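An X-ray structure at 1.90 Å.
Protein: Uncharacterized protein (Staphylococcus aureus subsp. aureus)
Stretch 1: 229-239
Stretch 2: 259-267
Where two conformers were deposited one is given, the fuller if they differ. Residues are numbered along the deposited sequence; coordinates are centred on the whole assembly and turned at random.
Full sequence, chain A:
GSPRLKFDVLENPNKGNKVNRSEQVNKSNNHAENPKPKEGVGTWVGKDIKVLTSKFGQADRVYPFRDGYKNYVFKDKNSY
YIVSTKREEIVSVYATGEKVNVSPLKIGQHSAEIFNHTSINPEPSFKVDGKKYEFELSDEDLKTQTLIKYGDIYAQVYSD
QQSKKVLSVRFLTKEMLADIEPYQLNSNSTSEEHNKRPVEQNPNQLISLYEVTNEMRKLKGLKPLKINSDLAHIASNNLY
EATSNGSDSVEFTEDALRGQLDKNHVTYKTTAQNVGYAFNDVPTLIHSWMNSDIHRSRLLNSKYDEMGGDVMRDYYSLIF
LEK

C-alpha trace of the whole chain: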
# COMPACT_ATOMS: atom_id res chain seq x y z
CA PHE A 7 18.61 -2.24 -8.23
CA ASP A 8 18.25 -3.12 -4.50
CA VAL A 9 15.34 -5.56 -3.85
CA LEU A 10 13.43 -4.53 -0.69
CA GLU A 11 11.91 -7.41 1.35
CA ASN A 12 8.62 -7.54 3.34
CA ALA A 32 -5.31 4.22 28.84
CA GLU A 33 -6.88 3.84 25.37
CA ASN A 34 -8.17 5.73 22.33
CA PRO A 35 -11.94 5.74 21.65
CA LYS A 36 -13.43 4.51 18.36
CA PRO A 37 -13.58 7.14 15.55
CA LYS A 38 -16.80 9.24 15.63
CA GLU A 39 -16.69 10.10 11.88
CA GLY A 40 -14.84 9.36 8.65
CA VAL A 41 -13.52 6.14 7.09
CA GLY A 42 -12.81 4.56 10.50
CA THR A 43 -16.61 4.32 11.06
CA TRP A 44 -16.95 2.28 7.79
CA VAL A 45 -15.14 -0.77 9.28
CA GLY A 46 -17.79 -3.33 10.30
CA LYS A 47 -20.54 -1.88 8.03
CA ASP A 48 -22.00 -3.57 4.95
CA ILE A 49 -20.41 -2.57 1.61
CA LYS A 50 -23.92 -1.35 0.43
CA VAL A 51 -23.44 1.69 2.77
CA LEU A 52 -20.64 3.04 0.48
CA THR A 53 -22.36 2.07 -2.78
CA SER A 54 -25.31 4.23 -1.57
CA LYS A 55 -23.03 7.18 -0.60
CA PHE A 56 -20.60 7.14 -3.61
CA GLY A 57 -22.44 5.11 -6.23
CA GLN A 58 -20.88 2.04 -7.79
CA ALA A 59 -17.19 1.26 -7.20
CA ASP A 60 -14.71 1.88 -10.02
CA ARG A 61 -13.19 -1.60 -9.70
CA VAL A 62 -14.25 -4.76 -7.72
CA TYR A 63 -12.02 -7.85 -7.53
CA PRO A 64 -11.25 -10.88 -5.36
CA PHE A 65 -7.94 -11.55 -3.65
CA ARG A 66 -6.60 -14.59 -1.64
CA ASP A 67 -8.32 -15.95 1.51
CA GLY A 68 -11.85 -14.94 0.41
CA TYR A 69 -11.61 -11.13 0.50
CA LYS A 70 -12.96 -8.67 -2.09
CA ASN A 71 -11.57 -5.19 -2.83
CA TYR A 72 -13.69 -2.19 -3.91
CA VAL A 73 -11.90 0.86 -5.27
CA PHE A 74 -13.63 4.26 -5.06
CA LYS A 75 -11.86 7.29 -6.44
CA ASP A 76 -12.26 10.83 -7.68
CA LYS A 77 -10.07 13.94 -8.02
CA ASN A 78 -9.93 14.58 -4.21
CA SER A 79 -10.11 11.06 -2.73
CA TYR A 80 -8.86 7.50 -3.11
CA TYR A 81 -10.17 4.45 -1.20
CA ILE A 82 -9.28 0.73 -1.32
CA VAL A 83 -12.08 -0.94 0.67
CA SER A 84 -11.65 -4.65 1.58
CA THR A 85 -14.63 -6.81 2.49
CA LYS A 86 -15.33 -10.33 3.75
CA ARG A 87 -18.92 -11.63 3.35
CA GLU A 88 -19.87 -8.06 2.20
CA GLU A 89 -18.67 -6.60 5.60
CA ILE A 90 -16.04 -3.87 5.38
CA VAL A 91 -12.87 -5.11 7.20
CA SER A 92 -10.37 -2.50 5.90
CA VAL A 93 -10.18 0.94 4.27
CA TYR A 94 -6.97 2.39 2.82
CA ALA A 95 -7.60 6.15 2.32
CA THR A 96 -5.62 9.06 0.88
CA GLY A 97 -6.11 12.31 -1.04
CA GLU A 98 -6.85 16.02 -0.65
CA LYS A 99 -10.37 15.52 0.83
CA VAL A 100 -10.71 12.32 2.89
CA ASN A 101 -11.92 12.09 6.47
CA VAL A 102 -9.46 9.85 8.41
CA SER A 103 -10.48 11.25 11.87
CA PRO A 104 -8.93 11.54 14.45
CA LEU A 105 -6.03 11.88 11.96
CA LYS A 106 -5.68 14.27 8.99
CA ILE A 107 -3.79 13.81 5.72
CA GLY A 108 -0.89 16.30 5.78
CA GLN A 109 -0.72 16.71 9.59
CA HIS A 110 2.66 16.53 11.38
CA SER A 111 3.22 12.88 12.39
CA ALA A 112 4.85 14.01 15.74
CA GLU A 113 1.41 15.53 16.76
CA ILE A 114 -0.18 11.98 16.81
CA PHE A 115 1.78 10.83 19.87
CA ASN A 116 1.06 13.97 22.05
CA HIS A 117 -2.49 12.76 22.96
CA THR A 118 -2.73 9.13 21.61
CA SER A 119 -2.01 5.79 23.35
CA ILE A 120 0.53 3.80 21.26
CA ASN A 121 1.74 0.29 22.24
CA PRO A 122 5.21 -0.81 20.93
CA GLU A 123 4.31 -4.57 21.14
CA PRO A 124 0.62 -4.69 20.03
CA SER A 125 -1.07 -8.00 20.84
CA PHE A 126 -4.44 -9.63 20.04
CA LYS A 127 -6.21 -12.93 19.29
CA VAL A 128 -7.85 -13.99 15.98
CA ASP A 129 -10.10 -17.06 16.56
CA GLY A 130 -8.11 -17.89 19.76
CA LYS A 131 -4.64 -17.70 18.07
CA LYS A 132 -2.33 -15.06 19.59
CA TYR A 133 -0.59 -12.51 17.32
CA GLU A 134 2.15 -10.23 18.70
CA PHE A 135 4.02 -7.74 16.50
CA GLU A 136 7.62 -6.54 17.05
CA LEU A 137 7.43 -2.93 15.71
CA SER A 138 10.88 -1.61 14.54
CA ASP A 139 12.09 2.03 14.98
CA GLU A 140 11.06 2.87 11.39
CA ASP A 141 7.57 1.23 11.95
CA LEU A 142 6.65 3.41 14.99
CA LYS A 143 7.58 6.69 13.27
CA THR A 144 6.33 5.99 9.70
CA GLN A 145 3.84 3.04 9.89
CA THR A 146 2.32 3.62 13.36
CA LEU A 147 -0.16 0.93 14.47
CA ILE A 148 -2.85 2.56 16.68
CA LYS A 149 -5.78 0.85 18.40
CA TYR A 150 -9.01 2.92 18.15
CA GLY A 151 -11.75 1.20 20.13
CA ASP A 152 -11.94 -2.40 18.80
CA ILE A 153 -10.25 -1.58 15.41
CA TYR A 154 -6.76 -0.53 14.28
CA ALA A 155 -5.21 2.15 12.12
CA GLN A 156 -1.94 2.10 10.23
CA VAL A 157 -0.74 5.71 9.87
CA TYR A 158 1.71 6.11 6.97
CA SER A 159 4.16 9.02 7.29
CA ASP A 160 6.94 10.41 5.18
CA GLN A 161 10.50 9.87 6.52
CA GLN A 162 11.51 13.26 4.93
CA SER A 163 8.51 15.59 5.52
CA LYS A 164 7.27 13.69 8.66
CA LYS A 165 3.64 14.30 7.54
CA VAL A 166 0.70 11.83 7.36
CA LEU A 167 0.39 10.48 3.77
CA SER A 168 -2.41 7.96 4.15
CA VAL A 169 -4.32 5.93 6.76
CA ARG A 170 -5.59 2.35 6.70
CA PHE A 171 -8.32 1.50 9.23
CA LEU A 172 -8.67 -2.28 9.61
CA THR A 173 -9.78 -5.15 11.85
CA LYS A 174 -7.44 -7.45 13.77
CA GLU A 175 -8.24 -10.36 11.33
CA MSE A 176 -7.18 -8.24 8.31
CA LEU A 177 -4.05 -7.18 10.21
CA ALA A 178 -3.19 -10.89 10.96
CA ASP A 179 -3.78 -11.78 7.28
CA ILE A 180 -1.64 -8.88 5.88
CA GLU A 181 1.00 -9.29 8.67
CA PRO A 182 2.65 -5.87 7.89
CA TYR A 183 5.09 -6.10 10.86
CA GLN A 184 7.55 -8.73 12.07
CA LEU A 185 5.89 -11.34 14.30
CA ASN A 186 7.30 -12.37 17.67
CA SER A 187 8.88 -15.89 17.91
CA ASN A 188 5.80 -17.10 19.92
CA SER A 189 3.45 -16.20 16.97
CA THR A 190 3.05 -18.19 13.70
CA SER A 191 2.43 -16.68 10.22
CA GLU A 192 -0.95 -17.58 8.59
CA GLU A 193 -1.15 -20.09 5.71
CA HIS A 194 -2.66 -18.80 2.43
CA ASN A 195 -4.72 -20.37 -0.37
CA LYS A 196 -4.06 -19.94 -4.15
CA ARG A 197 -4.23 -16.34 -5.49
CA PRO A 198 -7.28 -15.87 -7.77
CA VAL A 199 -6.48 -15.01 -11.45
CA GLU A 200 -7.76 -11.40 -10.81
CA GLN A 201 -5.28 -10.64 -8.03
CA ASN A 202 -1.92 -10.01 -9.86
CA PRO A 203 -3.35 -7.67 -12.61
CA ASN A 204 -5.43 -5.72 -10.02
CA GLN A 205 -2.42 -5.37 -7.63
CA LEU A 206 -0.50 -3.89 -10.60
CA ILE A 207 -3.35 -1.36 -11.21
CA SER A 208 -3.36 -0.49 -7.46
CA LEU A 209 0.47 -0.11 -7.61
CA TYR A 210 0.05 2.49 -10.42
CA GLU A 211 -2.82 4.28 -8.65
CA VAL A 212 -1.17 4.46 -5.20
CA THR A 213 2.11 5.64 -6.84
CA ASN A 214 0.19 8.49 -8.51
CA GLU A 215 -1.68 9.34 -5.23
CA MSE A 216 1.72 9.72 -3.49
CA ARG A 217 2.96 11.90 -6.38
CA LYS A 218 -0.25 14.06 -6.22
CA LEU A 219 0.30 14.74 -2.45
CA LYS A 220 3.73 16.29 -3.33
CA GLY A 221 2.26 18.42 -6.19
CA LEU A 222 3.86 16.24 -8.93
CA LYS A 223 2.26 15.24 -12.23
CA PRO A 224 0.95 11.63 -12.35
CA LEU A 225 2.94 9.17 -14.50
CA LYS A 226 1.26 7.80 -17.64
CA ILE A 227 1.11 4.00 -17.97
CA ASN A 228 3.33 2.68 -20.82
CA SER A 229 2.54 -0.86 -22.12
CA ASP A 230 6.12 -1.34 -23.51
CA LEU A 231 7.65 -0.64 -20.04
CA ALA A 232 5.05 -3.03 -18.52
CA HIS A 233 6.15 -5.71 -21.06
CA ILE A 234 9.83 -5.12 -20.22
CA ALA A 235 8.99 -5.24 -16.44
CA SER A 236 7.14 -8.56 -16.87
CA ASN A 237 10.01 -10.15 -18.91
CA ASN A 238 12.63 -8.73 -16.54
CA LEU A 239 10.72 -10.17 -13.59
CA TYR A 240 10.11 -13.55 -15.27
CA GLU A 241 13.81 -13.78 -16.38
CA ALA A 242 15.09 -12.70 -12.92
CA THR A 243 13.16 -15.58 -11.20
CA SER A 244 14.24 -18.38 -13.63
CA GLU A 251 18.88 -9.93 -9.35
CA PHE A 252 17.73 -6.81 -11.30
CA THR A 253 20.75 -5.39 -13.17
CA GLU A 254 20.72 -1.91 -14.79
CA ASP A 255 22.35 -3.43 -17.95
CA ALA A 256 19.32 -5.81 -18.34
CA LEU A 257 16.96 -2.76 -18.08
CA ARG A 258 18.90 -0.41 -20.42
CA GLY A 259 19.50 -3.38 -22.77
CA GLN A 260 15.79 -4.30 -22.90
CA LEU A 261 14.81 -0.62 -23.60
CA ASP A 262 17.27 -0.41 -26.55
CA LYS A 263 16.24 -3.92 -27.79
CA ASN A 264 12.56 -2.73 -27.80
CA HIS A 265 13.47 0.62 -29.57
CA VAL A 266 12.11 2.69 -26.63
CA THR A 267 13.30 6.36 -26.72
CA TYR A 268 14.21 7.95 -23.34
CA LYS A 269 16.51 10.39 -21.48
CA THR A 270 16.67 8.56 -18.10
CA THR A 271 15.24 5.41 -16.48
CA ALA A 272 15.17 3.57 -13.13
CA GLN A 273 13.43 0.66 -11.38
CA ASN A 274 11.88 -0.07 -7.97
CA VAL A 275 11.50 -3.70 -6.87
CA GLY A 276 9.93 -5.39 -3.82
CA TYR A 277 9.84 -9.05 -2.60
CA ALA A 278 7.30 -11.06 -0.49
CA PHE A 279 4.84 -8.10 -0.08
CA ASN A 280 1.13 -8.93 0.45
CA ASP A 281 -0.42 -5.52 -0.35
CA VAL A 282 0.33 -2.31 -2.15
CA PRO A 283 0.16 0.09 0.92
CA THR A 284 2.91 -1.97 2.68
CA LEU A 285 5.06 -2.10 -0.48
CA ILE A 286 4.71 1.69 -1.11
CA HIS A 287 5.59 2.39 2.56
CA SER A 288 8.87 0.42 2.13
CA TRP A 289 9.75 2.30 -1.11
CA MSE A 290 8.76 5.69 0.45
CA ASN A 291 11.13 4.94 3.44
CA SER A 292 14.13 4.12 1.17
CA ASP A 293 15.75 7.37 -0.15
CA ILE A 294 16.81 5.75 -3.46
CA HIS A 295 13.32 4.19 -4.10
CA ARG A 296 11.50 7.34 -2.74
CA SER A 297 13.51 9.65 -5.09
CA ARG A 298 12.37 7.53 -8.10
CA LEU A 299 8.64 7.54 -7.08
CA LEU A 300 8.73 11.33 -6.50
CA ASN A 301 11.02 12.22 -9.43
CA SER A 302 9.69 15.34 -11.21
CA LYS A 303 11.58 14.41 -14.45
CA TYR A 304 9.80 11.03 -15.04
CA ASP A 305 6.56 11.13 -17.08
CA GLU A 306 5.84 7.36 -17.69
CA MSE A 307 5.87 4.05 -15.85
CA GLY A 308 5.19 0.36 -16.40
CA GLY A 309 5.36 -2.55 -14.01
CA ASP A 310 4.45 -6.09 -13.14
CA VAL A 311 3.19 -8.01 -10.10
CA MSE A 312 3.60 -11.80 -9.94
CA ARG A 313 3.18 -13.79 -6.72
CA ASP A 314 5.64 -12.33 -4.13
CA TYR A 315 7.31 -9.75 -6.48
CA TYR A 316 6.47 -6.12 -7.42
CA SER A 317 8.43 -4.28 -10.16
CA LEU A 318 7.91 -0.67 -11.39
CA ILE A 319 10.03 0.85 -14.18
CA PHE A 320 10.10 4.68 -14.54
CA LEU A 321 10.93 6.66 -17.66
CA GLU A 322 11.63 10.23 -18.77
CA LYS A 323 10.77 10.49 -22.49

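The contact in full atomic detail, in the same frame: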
# COMPACT_ATOMS: atom_id res chain seq x y z
N SER A 229 2.64 0.59 -21.93
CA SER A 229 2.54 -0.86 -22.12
C SER A 229 3.89 -1.51 -22.50
O SER A 229 4.10 -2.67 -22.16
CB SER A 229 1.49 -1.20 -23.17
OG SER A 229 1.76 -0.52 -24.39
N ASP A 230 4.80 -0.78 -23.17
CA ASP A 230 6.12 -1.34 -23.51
C ASP A 230 6.98 -1.49 -22.25
O ASP A 230 7.70 -2.49 -22.14
CB ASP A 230 6.87 -0.50 -24.56
CG ASP A 230 6.18 -0.37 -25.91
OD1 ASP A 230 5.42 -1.29 -26.29
OD2 ASP A 230 6.44 0.63 -26.62
N LEU A 231 6.92 -0.53 -21.31
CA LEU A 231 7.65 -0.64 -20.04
C LEU A 231 7.06 -1.77 -19.20
O LEU A 231 7.82 -2.47 -18.52
CB LEU A 231 7.58 0.67 -19.24
CG LEU A 231 8.27 1.88 -19.84
CD1 LEU A 231 8.09 3.09 -18.93
CD2 LEU A 231 9.73 1.62 -20.07
N ALA A 232 5.73 -1.95 -19.24
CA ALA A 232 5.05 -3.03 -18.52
C ALA A 232 5.50 -4.39 -19.07
O ALA A 232 5.71 -5.32 -18.29
CB ALA A 232 3.54 -2.87 -18.62
N HIS A 233 5.67 -4.49 -20.41
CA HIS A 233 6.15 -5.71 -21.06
C HIS A 233 7.57 -6.01 -20.62
O HIS A 233 7.90 -7.16 -20.29
CB HIS A 233 6.10 -5.58 -22.61
CG HIS A 233 6.88 -6.63 -23.35
ND1 HIS A 233 8.16 -6.39 -23.79
CD2 HIS A 233 6.52 -7.88 -23.71
CE1 HIS A 233 8.55 -7.49 -24.41
NE2 HIS A 233 7.59 -8.42 -24.39
N ILE A 234 8.43 -4.98 -20.63
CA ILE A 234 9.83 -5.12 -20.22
C ILE A 234 9.87 -5.55 -18.74
O ILE A 234 10.61 -6.46 -18.40
CB ILE A 234 10.63 -3.81 -20.47
CG1 ILE A 234 10.84 -3.59 -21.99
CG2 ILE A 234 11.97 -3.82 -19.73
CD1 ILE A 234 11.20 -2.15 -22.39
N ALA A 235 9.06 -4.91 -17.87
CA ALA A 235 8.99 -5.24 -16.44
C ALA A 235 8.60 -6.70 -16.21
O ALA A 235 9.19 -7.37 -15.37
CB ALA A 235 8.00 -4.33 -15.73
N SER A 236 7.60 -7.18 -16.97
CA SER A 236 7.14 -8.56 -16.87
C SER A 236 8.23 -9.54 -17.31
O SER A 236 8.45 -10.53 -16.60
CB SER A 236 5.87 -8.76 -17.70
OG SER A 236 5.43 -10.10 -17.65
N ASN A 237 8.91 -9.29 -18.44
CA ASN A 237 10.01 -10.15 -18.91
C ASN A 237 11.18 -10.09 -17.97
O ASN A 237 11.79 -11.13 -17.70
CB ASN A 237 10.50 -9.75 -20.31
CG ASN A 237 9.70 -10.37 -21.42
OD1 ASN A 237 9.04 -11.39 -21.24
ND2 ASN A 237 9.76 -9.78 -22.60
N ASN A 238 11.51 -8.90 -17.47
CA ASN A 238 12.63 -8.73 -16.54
C ASN A 238 12.35 -9.51 -15.26
O ASN A 238 13.22 -10.20 -14.75
CB ASN A 238 12.88 -7.25 -16.23
CG ASN A 238 14.18 -6.95 -15.55
OD1 ASN A 238 15.09 -7.78 -15.47
ND2 ASN A 238 14.31 -5.72 -15.08
N LEU A 239 11.10 -9.46 -14.80
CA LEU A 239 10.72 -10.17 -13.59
C LEU A 239 10.71 -11.68 -13.79
O LEU A 239 11.22 -12.41 -12.95
CB LEU A 239 9.33 -9.71 -13.13
CG LEU A 239 8.93 -10.06 -11.72
CD1 LEU A 239 10.02 -9.64 -10.73
CD2 LEU A 239 7.63 -9.37 -11.35
N GLY A 259 19.40 -2.49 -21.62
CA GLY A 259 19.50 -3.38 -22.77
C GLY A 259 18.15 -3.73 -23.35
O GLY A 259 17.99 -3.78 -24.57
N GLN A 260 17.15 -3.98 -22.47
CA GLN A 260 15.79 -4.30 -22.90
C GLN A 260 15.10 -3.07 -23.52
O GLN A 260 14.31 -3.24 -24.44
CB GLN A 260 14.94 -4.87 -21.75
CG GLN A 260 15.15 -6.35 -21.52
CD GLN A 260 14.34 -6.87 -20.35
OE1 GLN A 260 14.80 -6.88 -19.20
NE2 GLN A 260 13.10 -7.29 -20.60
N LEU A 261 15.40 -1.84 -23.03
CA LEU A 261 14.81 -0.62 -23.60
C LEU A 261 15.32 -0.38 -25.02
O LEU A 261 14.52 -0.07 -25.90
CB LEU A 261 15.09 0.60 -22.72
CG LEU A 261 14.32 0.67 -21.41
CD1 LEU A 261 15.01 1.56 -20.41
CD2 LEU A 261 12.91 1.16 -21.63
N ASP A 262 16.63 -0.56 -25.24
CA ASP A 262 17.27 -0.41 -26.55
C ASP A 262 16.81 -1.51 -27.51
O ASP A 262 16.50 -1.21 -28.66
CB ASP A 262 18.80 -0.42 -26.42
CG ASP A 262 19.36 0.76 -25.64
OD1 ASP A 262 18.58 1.43 -24.93
OD2 ASP A 262 20.59 1.00 -25.73
N LYS A 263 16.72 -2.76 -27.03
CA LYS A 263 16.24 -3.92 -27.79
C LYS A 263 14.79 -3.70 -28.29
O LYS A 263 14.45 -4.12 -29.39
CB LYS A 263 16.30 -5.19 -26.92
CG LYS A 263 15.83 -6.48 -27.58
CD LYS A 263 15.87 -7.64 -26.59
CE LYS A 263 15.24 -8.90 -27.12
NZ LYS A 263 15.12 -9.94 -26.07
N ASN A 264 13.96 -3.01 -27.48
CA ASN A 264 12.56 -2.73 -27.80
C ASN A 264 12.37 -1.34 -28.47
O ASN A 264 11.23 -0.91 -28.63
CB ASN A 264 11.72 -2.82 -26.52
CG ASN A 264 11.50 -4.24 -26.05
OD1 ASN A 264 10.40 -4.77 -26.13
ND2 ASN A 264 12.52 -4.88 -25.50
N HIS A 265 13.47 -0.68 -28.89
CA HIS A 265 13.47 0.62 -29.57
C HIS A 265 12.69 1.71 -28.81
O HIS A 265 12.07 2.57 -29.43
CB HIS A 265 12.92 0.47 -31.00
CG HIS A 265 13.62 -0.59 -31.79
ND1 HIS A 265 14.94 -0.45 -32.17
CD2 HIS A 265 13.16 -1.79 -32.22
CE1 HIS A 265 15.25 -1.56 -32.83
NE2 HIS A 265 14.21 -2.39 -32.89
N VAL A 266 12.76 1.69 -27.47
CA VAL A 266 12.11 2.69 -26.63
C VAL A 266 13.03 3.91 -26.55
O VAL A 266 14.22 3.74 -26.30
CB VAL A 266 11.79 2.13 -25.22
CG1 VAL A 266 11.13 3.19 -24.33
CG2 VAL A 266 10.90 0.89 -25.31
N THR A 267 12.51 5.13 -26.80
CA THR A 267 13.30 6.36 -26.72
C THR A 267 13.14 6.95 -25.32
O THR A 267 12.03 6.97 -24.80
CB THR A 267 12.89 7.35 -27.82
OG1 THR A 267 11.50 7.66 -27.68
CG2 THR A 267 13.16 6.81 -29.23

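Stretch 1 is helical throughout. Stretch 2 begins with the last turn of a helix and leaves it at Asn264. The two helix axes approach to 10.5 Å, and their N-to-C directions differ by 132°. The two helices therefore run in roughly opposing senses but are well off antiparallel. The CA atoms of Ile234 and Gln260 lie 6.6 Å apart. Asp230 CA and Asn264 CA lie 7.9 Å apart.

The apolar contacts centre on Ile234, whose CB points toward stretch 2. Its CD1 lies 3.8 Å from Leu261 CD2 and 4.2 Å from Val266 CG2. Its CG2 lies 3.7 Å from Gln260 CB, so the aliphatic part of the glutamine also packs here. Leu231 starts sideways, but its end comes nearer, and its CD2 meets Leu261 CD2 at 3.6 Å. Leu231, Ile234 and Leu261 are buried, as suits side chains that cannot bond to water. At the exposed margin, Asp230 CB sits 4.3 Å from Val266 CG2.

Polar groups add contacts but no clear hydrogen bond across the stretches. The Gln260 side chain also contacts Ile234, Asn237 and Asn238. Its amide is probably turned over in the model, so its atom assignments carry little weight. Asn264 approaches the exposed His233 ring obliquely, with Asn264 OD1 3.6 Å from His233 ND1.

Bonds within stretch 2 shape its side of the contact. Asn264 ND2 donates to Gln260 O at 2.6 Å, tying the asparagine side chain back to the helix end. The same ND2 lies 4.1 Å from Ile234 CG1. Val266 N donates to Leu261 O at 2.9 Å, which holds the chain close after the helix. Val266 joins Leu261 against Ile234. In stretch 1, regular backbone bonds such as Ile234 N to Asp230 O, 3.0 Å, maintain the helix.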